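Long-range contacts in probable enoyl-CoA hydratase/isomerase (Pseudomonas aeruginosa PAO1, PDB 5YLO), which probably catalyses double-bond isomerisation in unsaturated enoyl-CoA esters, as a Delta3,Delta2-enoyl-CoA isomerase of the enoyl-CoA hydratase/isomerase family involved in fatty acid metabolism: residues T2-Q8 against L18-R22; L34-H38 against A91-R95; D123-A127 against A194-F198; A128-F133 against W171-A176; L152-L156 against G178-V182. One frame throughout, in Å; residues are numbered along the deposited sequence.

Contact 1: T2-Q8 against L18-R22; sequences TDLSPLQ and LVLNR
Gln-8 and Val-19 form the hydrogen-bonded pair of an antiparallel beta hairpin, the turnback of strands 7-12 and 15-20 at one edge of the main crotonase-like sheet. Val-19 N gives Gln-8 O a nearly straight bond (3.0 Å, 170° at the hydrogen), while the return bond from Gln-8 N to Val-19 O, 3.1 Å, is more bent. Their side chains leave by the same face and lie side by side, with Gln-8 OE1 4.1 Å from Val-19 CG2. Leu-7 and Leu-20, the neighbouring non-hydrogen-bonded pair, use the other face. With its CG swung opposite the backbone N (chi1 -162°), Leu-7 brings CD1 to 3.9 Å from Leu-20 CD1. Helix 31-46 packs against this buried face through Leu-37. Past the strand ends the pairing frays: Asn-21 N reaches Pro-6 O only by a weak bond of 3.4 Å. Farther along, the side chain of Asn-21 meets that of Thr-2 at the exposed start of the chain. The loop from Thr-2 to Pro-6 has a polar brace of its own, in which Ser-5 OG donates to Asp-3 OD1 at 2.7 Å, meeting the syn side of the carboxylate 20° out of its plane.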
# COMPACT_ATOMS: atom_id res chain seq x y z
N THR A 2 -24.42 24.43 23.57
CA THR A 2 -23.93 25.19 22.41
C THR A 2 -24.38 26.64 22.34
O THR A 2 -25.42 27.01 22.88
CB THR A 2 -24.31 24.49 21.09
OG1 THR A 2 -25.60 24.93 20.65
CG2 THR A 2 -24.31 22.98 21.26
N ASP A 3 -23.60 27.46 21.64
CA ASP A 3 -23.90 28.88 21.48
C ASP A 3 -24.20 29.24 20.03
O ASP A 3 -23.97 30.38 19.61
CB ASP A 3 -22.74 29.73 22.01
CG ASP A 3 -21.45 29.50 21.24
OD1 ASP A 3 -21.27 30.12 20.17
OD2 ASP A 3 -20.61 28.71 21.72
N LEU A 4 -24.71 28.29 19.25
CA LEU A 4 -25.07 28.41 17.84
C LEU A 4 -23.87 28.56 16.92
O LEU A 4 -24.06 28.74 15.71
CB LEU A 4 -26.03 29.58 17.56
CG LEU A 4 -27.47 29.20 17.24
CD1 LEU A 4 -28.20 28.74 18.49
CD2 LEU A 4 -28.21 30.35 16.57
N SER A 5 -22.65 28.50 17.44
CA SER A 5 -21.50 28.41 16.55
C SER A 5 -21.62 27.16 15.69
O SER A 5 -21.99 26.09 16.20
CB SER A 5 -20.19 28.37 17.36
OG SER A 5 -19.88 29.64 17.91
N PRO A 6 -21.34 27.25 14.39
CA PRO A 6 -21.40 26.05 13.55
C PRO A 6 -20.39 25.00 13.97
O PRO A 6 -20.60 23.81 13.71
CB PRO A 6 -21.09 26.59 12.15
CG PRO A 6 -20.23 27.80 12.41
CD PRO A 6 -20.79 28.41 13.67
N LEU A 7 -19.32 25.41 14.63
CA LEU A 7 -18.24 24.52 15.05
C LEU A 7 -17.87 24.86 16.48
O LEU A 7 -17.45 25.99 16.76
CB LEU A 7 -17.03 24.68 14.12
CG LEU A 7 -15.98 23.58 14.10
CD1 LEU A 7 -16.40 22.45 13.17
CD2 LEU A 7 -14.64 24.16 13.70
N GLN A 8 -18.04 23.91 17.39
CA GLN A 8 -17.69 24.11 18.79
C GLN A 8 -16.21 23.83 18.97
O GLN A 8 -15.73 22.73 18.65
CB GLN A 8 -18.53 23.22 19.70
CG GLN A 8 -18.58 23.70 21.15
CD GLN A 8 -18.15 22.64 22.15
OE1 GLN A 8 -17.77 21.53 21.78
NE2 GLN A 8 -18.22 22.99 23.44
N LEU A 18 -12.03 20.29 17.82
CA LEU A 18 -12.92 20.87 16.81
C LEU A 18 -14.05 19.89 16.58
O LEU A 18 -13.85 18.83 15.96
CB LEU A 18 -12.17 21.17 15.52
CG LEU A 18 -10.80 21.85 15.68
CD1 LEU A 18 -10.19 22.17 14.33
CD2 LEU A 18 -10.92 23.10 16.53
N VAL A 19 -15.24 20.22 17.07
CA VAL A 19 -16.39 19.33 17.00
C VAL A 19 -17.41 19.95 16.05
O VAL A 19 -17.85 21.08 16.25
CB VAL A 19 -17.02 19.09 18.38
CG1 VAL A 19 -18.09 18.02 18.29
CG2 VAL A 19 -15.94 18.70 19.38
N LEU A 20 -17.78 19.20 15.01
CA LEU A 20 -18.94 19.55 14.20
C LEU A 20 -20.16 19.63 15.11
O LEU A 20 -20.38 18.74 15.94
CB LEU A 20 -19.16 18.53 13.09
CG LEU A 20 -18.40 18.67 11.77
CD1 LEU A 20 -16.90 18.81 11.98
CD2 LEU A 20 -18.70 17.48 10.87
N ASN A 21 -20.95 20.69 14.97
CA ASN A 21 -22.06 20.94 15.88
C ASN A 21 -23.33 21.29 15.10
O ASN A 21 -23.86 22.39 15.19
CB ASN A 21 -21.73 22.04 16.88
CG ASN A 21 -22.65 22.02 18.08
OD1 ASN A 21 -22.24 22.69 19.15
ND2 ASN A 21 -23.72 21.41 18.05
N ARG A 22 -23.82 20.32 14.33
CA ARG A 22 -25.17 20.35 13.79
C ARG A 22 -25.77 18.97 13.99
O ARG A 22 -26.04 18.24 13.03
CB ARG A 22 -25.18 20.76 12.31
CG ARG A 22 -24.78 22.21 12.08
CD ARG A 22 -25.59 22.83 10.96
NE ARG A 22 -25.30 22.20 9.67
CZ ARG A 22 -26.17 22.13 8.67
NH1 ARG A 22 -27.39 22.64 8.81
NH2 ARG A 22 -25.83 21.54 7.53

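Contact 2: L34-H38 against A91-R95; sequences LEALH and ALMGR
Leu-92 fills the tight half of this contact, fitting its two methyl groups against helix 31-46 at separate points. Leu-92 CD2 meets Leu-34 CD2 at 3.7 Å, and Leu-92 CD1 lies 4.0 Å from Leu-37 CG and 3.9 Å from His-38 CA, each leucine pair crossing at about a right angle. Leu-118 of helix 114-120 touches both Leu-37 and Leu-92, so this part is closed in by a third helix. The two segments run nearly parallel, their axes 27° apart and 9.7 Å from each other at the closest, a helix-helix packing among the helices that flank the crotonase-like sheet. Toward solvent the chemistry changes. The His-38 ring, its CG opposite the backbone N (chi1 -175°), projects across the gap to lie beside the turn of Ala-91 and Leu-92. His-38 CE1 comes 3.6 Å from Ala-91 CB, and the backbone N of Leu-92 faces the ring edge close to its plane. Extended through its first two torsions, Arg-95 on the other helix lays CD over the His-38 ring off-centre, a CH-pi contact of 4.1 Å to the centroid; the bend at the third torsion then brings Arg-95 NE to 2.9 Å from His-38 NE2. The guanidinium is turned 57° from the imidazole. Its NH2 makes a salt bridge to Asp-42, one turn farther along the helix of His-38.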
# COMPACT_ATOMS: atom_id res chain seq x y z
N LEU A 34 -17.98 24.12 6.51
CA LEU A 34 -16.73 24.00 5.77
C LEU A 34 -15.81 25.18 6.05
O LEU A 34 -14.65 25.00 6.43
CB LEU A 34 -17.01 23.88 4.27
CG LEU A 34 -17.81 22.66 3.80
CD1 LEU A 34 -18.13 22.77 2.31
CD2 LEU A 34 -17.06 21.37 4.10
N GLU A 35 -16.33 26.40 5.90
CA GLU A 35 -15.51 27.60 6.07
C GLU A 35 -15.05 27.77 7.51
O GLU A 35 -13.90 28.17 7.76
CB GLU A 35 -16.27 28.84 5.61
CG GLU A 35 -16.49 28.92 4.11
CD GLU A 35 -16.94 30.30 3.66
OE1 GLU A 35 -18.09 30.44 3.21
OE2 GLU A 35 -16.14 31.25 3.79
N ALA A 36 -15.92 27.49 8.48
CA ALA A 36 -15.55 27.69 9.88
C ALA A 36 -14.40 26.77 10.28
O ALA A 36 -13.38 27.23 10.81
CB ALA A 36 -16.77 27.46 10.78
N LEU A 37 -14.55 25.47 10.04
CA LEU A 37 -13.46 24.53 10.27
C LEU A 37 -12.24 24.91 9.43
O LEU A 37 -11.10 24.75 9.87
CB LEU A 37 -13.94 23.11 9.94
CG LEU A 37 -13.10 21.88 10.24
CD1 LEU A 37 -12.58 21.91 11.66
CD2 LEU A 37 -13.92 20.62 10.01
N HIS A 38 -12.47 25.42 8.23
CA HIS A 38 -11.34 25.82 7.41
C HIS A 38 -10.55 26.95 8.04
O HIS A 38 -9.33 26.95 8.00
CB HIS A 38 -11.76 26.20 5.99
CG HIS A 38 -10.59 26.49 5.10
ND1 HIS A 38 -10.42 25.89 3.87
CD2 HIS A 38 -9.52 27.30 5.27
CE1 HIS A 38 -9.31 26.33 3.32
NE2 HIS A 38 -8.74 27.18 4.15
N ALA A 91 -10.91 22.97 -0.64
CA ALA A 91 -9.94 23.76 0.09
C ALA A 91 -9.76 23.24 1.51
O ALA A 91 -8.65 23.24 2.05
CB ALA A 91 -10.35 25.23 0.10
N LEU A 92 -10.86 22.77 2.13
CA LEU A 92 -10.78 22.25 3.49
C LEU A 92 -10.04 20.92 3.53
O LEU A 92 -9.19 20.70 4.40
CB LEU A 92 -12.19 22.11 4.07
CG LEU A 92 -12.31 21.31 5.37
CD1 LEU A 92 -11.61 22.02 6.52
CD2 LEU A 92 -13.77 21.05 5.71
N MET A 93 -10.36 20.01 2.60
CA MET A 93 -9.71 18.71 2.59
C MET A 93 -8.21 18.84 2.40
O MET A 93 -7.43 18.13 3.05
CB MET A 93 -10.30 17.83 1.48
CG MET A 93 -11.79 17.58 1.62
SD MET A 93 -12.19 16.70 3.14
CE MET A 93 -13.95 16.46 2.91
N GLY A 94 -7.78 19.76 1.53
CA GLY A 94 -6.36 19.92 1.27
C GLY A 94 -5.57 20.40 2.48
O GLY A 94 -4.47 19.92 2.74
N ARG A 95 -6.11 21.42 3.16
CA ARG A 95 -5.49 22.00 4.36
C ARG A 95 -5.41 21.05 5.56
O ARG A 95 -4.38 20.97 6.23
CB ARG A 95 -6.21 23.29 4.76
CG ARG A 95 -5.68 23.92 6.03
CD ARG A 95 -6.42 25.21 6.36
NE ARG A 95 -6.26 26.22 5.31
CZ ARG A 95 -5.27 27.11 5.29
NH1 ARG A 95 -5.20 27.99 4.30
NH2 ARG A 95 -4.37 27.13 6.25

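Contact 3: D123-A127 against A194-F198; sequences DFRIA and AVGAF
Strand 124-127 and helix 194-198 run roughly antiparallel, at 154° with axes 10.0 Å apart, and come closest in backbone where Ile-126 faces Val-195. This is alpha/beta packing in the crotonase-like fold: helix 191-204 lies on the face of the main sheet to which Phe-124 and Ile-126 point. The aromatic pair is T-shaped. Phe-198 presents its edge to the face of Phe-124, with planes at 82° and centroids 4.8 Å apart; CZ sits 3.5 Å above the centre of the Phe-124 ring, and CE2 reaches Phe-124 CG at 3.4 Å. What carries the ring so far from the helix is its first torsion, CG directly opposite the backbone N (chi1 -180°). Arg-163 of the third subunit packs on both phenylalanines, which brings the pair to a trimer interface. From the opposite side of the strand Arg-125 NE donates to Leu-181 O; just before the strand, Asp-123 makes salt bridges to Lys-214 and to Lys-162 of the third subunit. Beside the rings, Ile-126 reaches out through its terminal methyl, CD1, which lies 4.2 Å from Val-195 CG2 and 3.8 Å from Phe-198 CD2.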
# COMPACT_ATOMS: atom_id res chain seq x y z
N ASP A 123 -4.57 12.32 10.46
CA ASP A 123 -3.48 11.37 10.56
C ASP A 123 -3.94 10.07 11.21
O ASP A 123 -3.52 8.98 10.80
CB ASP A 123 -2.32 11.98 11.35
CG ASP A 123 -1.70 13.16 10.64
OD1 ASP A 123 -1.70 13.17 9.39
OD2 ASP A 123 -1.22 14.09 11.33
N PHE A 124 -4.80 10.16 12.22
CA PHE A 124 -5.24 9.00 12.97
C PHE A 124 -6.76 8.96 13.01
O PHE A 124 -7.43 9.99 12.88
CB PHE A 124 -4.68 9.02 14.39
CG PHE A 124 -3.18 9.09 14.44
CD1 PHE A 124 -2.41 7.93 14.34
CD2 PHE A 124 -2.53 10.30 14.58
CE1 PHE A 124 -1.03 7.99 14.39
CE2 PHE A 124 -1.15 10.37 14.63
CZ PHE A 124 -0.40 9.21 14.53
N ARG A 125 -7.30 7.76 13.18
CA ARG A 125 -8.74 7.56 13.27
C ARG A 125 -9.04 6.58 14.39
O ARG A 125 -8.61 5.43 14.34
CB ARG A 125 -9.33 7.06 11.95
CG ARG A 125 -9.71 8.18 10.99
CD ARG A 125 -9.82 7.67 9.56
NE ARG A 125 -8.60 7.01 9.12
CZ ARG A 125 -7.50 7.65 8.74
NH1 ARG A 125 -7.46 8.98 8.74
NH2 ARG A 125 -6.43 6.96 8.36
N ILE A 126 -9.76 7.05 15.41
CA ILE A 126 -10.29 6.21 16.48
C ILE A 126 -11.80 6.25 16.37
O ILE A 126 -12.40 7.33 16.37
CB ILE A 126 -9.83 6.69 17.86
CG1 ILE A 126 -8.30 6.78 17.91
CG2 ILE A 126 -10.34 5.74 18.94
CD1 ILE A 126 -7.77 7.35 19.21
N ALA A 127 -12.42 5.08 16.26
CA ALA A 127 -13.85 4.98 15.99
C ALA A 127 -14.56 4.29 17.14
O ALA A 127 -14.02 3.37 17.77
CB ALA A 127 -14.11 4.22 14.69
N ALA A 194 -10.68 7.94 25.31
CA ALA A 194 -9.60 7.31 24.55
C ALA A 194 -8.91 8.32 23.64
O ALA A 194 -7.68 8.31 23.53
CB ALA A 194 -10.15 6.14 23.74
N VAL A 195 -9.68 9.18 22.99
CA VAL A 195 -9.09 10.18 22.10
C VAL A 195 -8.24 11.17 22.90
O VAL A 195 -7.14 11.54 22.47
CB VAL A 195 -10.20 10.89 21.30
CG1 VAL A 195 -9.62 12.07 20.52
CG2 VAL A 195 -10.87 9.92 20.35
N GLY A 196 -8.73 11.59 24.06
CA GLY A 196 -7.97 12.52 24.88
C GLY A 196 -6.63 11.96 25.31
O GLY A 196 -5.62 12.65 25.28
N ALA A 197 -6.61 10.68 25.71
CA ALA A 197 -5.36 10.05 26.11
C ALA A 197 -4.41 9.93 24.92
O ALA A 197 -3.20 10.18 25.05
CB ALA A 197 -5.63 8.68 26.72
N PHE A 198 -4.93 9.56 23.75
CA PHE A 198 -4.08 9.44 22.57
C PHE A 198 -3.57 10.80 22.13
O PHE A 198 -2.37 10.97 21.85
CB PHE A 198 -4.85 8.75 21.44
CG PHE A 198 -4.05 8.58 20.18
CD1 PHE A 198 -2.91 7.78 20.17
CD2 PHE A 198 -4.43 9.20 19.00
CE1 PHE A 198 -2.16 7.62 19.02
CE2 PHE A 198 -3.69 9.04 17.84
CZ PHE A 198 -2.56 8.25 17.85

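Contact 4: A128-F133 against W171-A176; sequences AASARF and WSAERA
Phe-133 and Trp-171 face each other as an antiparallel hydrogen-bonded pair, at the edge of a small three-stranded sheet that sits beside the main sheet of the crotonase-like fold. Phe-133 N donates to Trp-171 O, and Trp-171 N returns a bond to Phe-133 O, both 2.9 Å long. The two side chains start on the same face of the strands and then part. The phenyl ring of Phe-133 reaches the first turn of helix 173-179, its edge toward the Trp-171 carbonyl: Phe-133 CD1 is 3.7 Å from Trp-171 O, and Ala-176 CB comes in obliquely, 3.9 Å from Phe-133 CE1. Val-107 of strand 103-107 and Val-182 also touch the buried ring. The indole instead leads away, toward Arg-175 of its own segment. Fully stretched, with chi1 -176° and the later torsions also near 180°, that arginine lies over the indole, its NE 3.5 Å above the plane and offset toward the rim; Glu-169 holds the guanidinium by a salt bridge. The backbone of Arg-175 is engaged too: its N donates to Ser-172 OG, the N-cap bond that starts helix 173-179. Directly after the cap, Ala-173 presses its CB against the type I turn of Ala-128 to Ala-131, 3.3 Å from Ala-128 O. That turn leads the chain from strand 124-128 into the strand of Phe-133, where Arg-132 CA directs a C-H at Trp-171 O from 3.4 Å.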
# COMPACT_ATOMS: atom_id res chain seq x y z
N ALA A 128 -15.78 4.73 17.41
CA ALA A 128 -16.66 4.02 18.32
C ALA A 128 -17.23 2.78 17.63
O ALA A 128 -17.29 2.69 16.40
CB ALA A 128 -17.79 4.93 18.79
N ALA A 129 -17.65 1.81 18.45
CA ALA A 129 -18.17 0.57 17.89
C ALA A 129 -19.44 0.80 17.08
O ALA A 129 -19.70 0.08 16.11
CB ALA A 129 -18.44 -0.44 19.01
N SER A 130 -20.22 1.82 17.43
CA SER A 130 -21.44 2.13 16.69
C SER A 130 -21.16 2.76 15.33
O SER A 130 -22.07 2.82 14.50
CB SER A 130 -22.33 3.06 17.51
OG SER A 130 -21.64 4.25 17.84
N ALA A 131 -19.94 3.23 15.10
CA ALA A 131 -19.64 3.96 13.87
C ALA A 131 -19.85 3.08 12.64
O ALA A 131 -19.52 1.89 12.64
CB ALA A 131 -18.21 4.50 13.91
N ARG A 132 -20.41 3.68 11.59
CA ARG A 132 -20.65 3.02 10.32
C ARG A 132 -20.11 3.89 9.20
O ARG A 132 -20.08 5.11 9.31
CB ARG A 132 -22.15 2.74 10.12
CG ARG A 132 -22.81 2.02 11.28
CD ARG A 132 -23.15 0.59 10.92
NE ARG A 132 -24.19 0.54 9.90
CZ ARG A 132 -24.54 -0.56 9.24
NH1 ARG A 132 -25.50 -0.51 8.33
NH2 ARG A 132 -23.92 -1.71 9.49
N PHE A 133 -19.67 3.25 8.12
CA PHE A 133 -18.96 3.96 7.05
C PHE A 133 -19.61 3.67 5.71
O PHE A 133 -19.84 2.51 5.36
CB PHE A 133 -17.48 3.57 7.04
CG PHE A 133 -16.74 3.97 8.28
CD1 PHE A 133 -16.72 3.14 9.39
CD2 PHE A 133 -16.08 5.19 8.35
CE1 PHE A 133 -16.05 3.51 10.54
CE2 PHE A 133 -15.41 5.56 9.50
CZ PHE A 133 -15.39 4.72 10.59
N TRP A 171 -19.86 -0.27 6.14
CA TRP A 171 -18.89 -1.05 6.90
C TRP A 171 -19.01 -0.74 8.38
O TRP A 171 -19.19 0.42 8.77
CB TRP A 171 -17.46 -0.78 6.43
CG TRP A 171 -17.15 -1.38 5.09
CD1 TRP A 171 -18.03 -1.91 4.20
CD2 TRP A 171 -15.85 -1.51 4.50
NE1 TRP A 171 -17.36 -2.36 3.08
CE2 TRP A 171 -16.02 -2.12 3.25
CE3 TRP A 171 -14.56 -1.16 4.91
CZ2 TRP A 171 -14.95 -2.40 2.40
CZ3 TRP A 171 -13.50 -1.43 4.07
CH2 TRP A 171 -13.70 -2.05 2.82
N SER A 172 -18.92 -1.77 9.21
CA SER A 172 -18.92 -1.60 10.65
C SER A 172 -17.55 -1.12 11.12
O SER A 172 -16.57 -1.12 10.38
CB SER A 172 -19.30 -2.90 11.35
OG SER A 172 -18.27 -3.86 11.20
N ALA A 173 -17.50 -0.70 12.39
CA ALA A 173 -16.23 -0.28 12.96
C ALA A 173 -15.24 -1.44 13.01
O ALA A 173 -14.03 -1.25 12.82
CB ALA A 173 -16.45 0.30 14.36
N GLU A 174 -15.73 -2.65 13.26
CA GLU A 174 -14.86 -3.82 13.24
C GLU A 174 -14.30 -4.07 11.85
O GLU A 174 -13.10 -4.31 11.68
CB GLU A 174 -15.62 -5.05 13.73
CG GLU A 174 -15.39 -5.38 15.19
CD GLU A 174 -15.94 -6.74 15.57
OE1 GLU A 174 -15.96 -7.05 16.78
OE2 GLU A 174 -16.34 -7.49 14.66
N ARG A 175 -15.16 -4.01 10.82
CA ARG A 175 -14.69 -4.24 9.46
C ARG A 175 -13.75 -3.12 9.02
O ARG A 175 -12.74 -3.38 8.35
CB ARG A 175 -15.86 -4.37 8.50
CG ARG A 175 -15.44 -4.70 7.08
CD ARG A 175 -16.62 -4.90 6.15
NE ARG A 175 -16.18 -5.34 4.83
CZ ARG A 175 -17.00 -5.57 3.81
NH1 ARG A 175 -18.31 -5.40 3.95
NH2 ARG A 175 -16.51 -5.97 2.64
N ALA A 176 -14.07 -1.88 9.37
CA ALA A 176 -13.18 -0.77 9.06
C ALA A 176 -11.83 -0.94 9.76
O ALA A 176 -10.78 -0.65 9.18
CB ALA A 176 -13.82 0.56 9.46

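Contact 5: L152-L156 against G178-V182; sequences LPRLL and GAGLV
Leu-156 is one of two bumps in this contact, and the hollow that takes it is the backbone turn ending helix 173-179. Leu-156 CD1 enters where Ala-179, Gly-180 and Leu-181 bend round, 3.5 Å from Ala-179 O and 3.5 Å from Leu-181 N. The hollow owes its shape to a Schellman motif: Gly-180, at a positive phi of 92°, reverses the chain, and with no side chain it lets this turn come close to the carbonyl of Leu-155. Leu-181 supplies the answering bump. Its CG swings opposite the backbone N (chi1 -167°), which sets Leu-181 CD1 between Leu-152 and Leu-156, one turn apart on helix 146-156, 3.8 Å from Leu-152 CD2 and 3.9 Å from Leu-156 CD1. Leu-120 of helix 114-120 packs on Leu-152, Leu-155 and Leu-181, and Trp-171 touches both Leu-156 and Ala-179. No direct hydrogen bond joins the segments. A single water spans them instead, donating to Leu-156 O at 3.2 Å and to Ala-179 O at 2.9 Å. Both its protons are thereby spent on carbonyls, which implies that polar linkage here is indirect and that the direct contact is apolar packing of leucine methyls on one another and on the turn.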
# COMPACT_ATOMS: atom_id res chain seq x y z
N LEU A 152 -9.00 6.11 -0.20
CA LEU A 152 -9.37 4.72 0.06
C LEU A 152 -8.38 3.71 -0.52
O LEU A 152 -8.02 2.76 0.21
CB LEU A 152 -10.79 4.46 -0.44
CG LEU A 152 -11.91 5.16 0.32
CD1 LEU A 152 -13.27 4.77 -0.24
CD2 LEU A 152 -11.82 4.82 1.81
N PRO A 153 -7.92 3.82 -1.77
CA PRO A 153 -6.94 2.82 -2.25
C PRO A 153 -5.63 2.87 -1.49
O PRO A 153 -4.95 1.83 -1.37
CB PRO A 153 -6.76 3.20 -3.73
CG PRO A 153 -7.13 4.64 -3.80
CD PRO A 153 -8.26 4.79 -2.82
N ARG A 154 -5.24 4.03 -0.97
CA ARG A 154 -3.98 4.14 -0.24
C ARG A 154 -4.07 3.51 1.14
O ARG A 154 -3.07 2.98 1.64
CB ARG A 154 -3.56 5.61 -0.14
CG ARG A 154 -3.07 6.19 -1.45
CD ARG A 154 -2.88 7.70 -1.37
NE ARG A 154 -2.08 8.19 -2.49
CZ ARG A 154 -2.56 8.48 -3.69
NH1 ARG A 154 -3.86 8.34 -3.94
NH2 ARG A 154 -1.75 8.90 -4.64
N LEU A 155 -5.24 3.55 1.77
CA LEU A 155 -5.42 2.96 3.09
C LEU A 155 -5.86 1.50 3.04
O LEU A 155 -5.50 0.72 3.92
CB LEU A 155 -6.46 3.77 3.88
CG LEU A 155 -6.15 5.24 4.16
CD1 LEU A 155 -7.40 5.96 4.63
CD2 LEU A 155 -5.04 5.36 5.20
N LEU A 156 -6.63 1.12 2.02
CA LEU A 156 -7.29 -0.18 1.98
C LEU A 156 -6.80 -1.10 0.88
O LEU A 156 -7.16 -2.29 0.89
CB LEU A 156 -8.81 0.00 1.81
CG LEU A 156 -9.74 0.38 2.97
CD1 LEU A 156 -9.03 1.09 4.12
CD2 LEU A 156 -10.90 1.23 2.44
N GLY A 178 -10.43 -3.84 10.61
CA GLY A 178 -9.70 -4.94 10.01
C GLY A 178 -9.16 -4.62 8.63
O GLY A 178 -8.13 -5.16 8.22
N ALA A 179 -9.86 -3.75 7.89
CA ALA A 179 -9.42 -3.37 6.55
C ALA A 179 -8.39 -2.25 6.55
O ALA A 179 -7.84 -1.95 5.49
CB ALA A 179 -10.63 -2.96 5.71
N GLY A 180 -8.14 -1.64 7.70
CA GLY A 180 -7.21 -0.52 7.78
C GLY A 180 -7.84 0.84 7.63
O GLY A 180 -7.11 1.83 7.50
N LEU A 181 -9.17 0.93 7.64
CA LEU A 181 -9.83 2.22 7.49
C LEU A 181 -9.62 3.09 8.72
O LEU A 181 -9.34 4.29 8.60
CB LEU A 181 -11.32 2.01 7.21
CG LEU A 181 -12.13 3.21 6.71
CD1 LEU A 181 -11.51 3.79 5.45
CD2 LEU A 181 -13.57 2.78 6.46
N VAL A 182 -9.76 2.51 9.91
CA VAL A 182 -9.47 3.20 11.15
C VAL A 182 -8.37 2.43 11.87
O VAL A 182 -8.16 1.24 11.62
CB VAL A 182 -10.72 3.34 12.05
CG1 VAL A 182 -11.85 3.99 11.28
CG2 VAL A 182 -11.14 1.99 12.60
O HOH W 1 -8.41 -3.80 3.38

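Along the chain, contacts 1 and 2 come in series before the rest; contacts 4 and 5 are nested inside the loop closed by contact 3 and cross each other. Contacts 1 and 3 reach the same six-stranded sheet, their centres 20 Å apart. Contact 2 touches contact 1 through Leu-37, which packs on Leu-7, Leu-18 and Leu-20. Contacts 4 and 5, with centres 12 Å apart, share helix 173-179 and meet through Phe-133 and Leu-181, while Arg-125 ties contact 3 to contact 5. Contacts 1 and 5 lie on opposite sides of the chain's centre, their own centres 29 Å apart; the five contacts thus fall into two connected groups, 1-2 and 3-4-5, within the crotonase-like subunit.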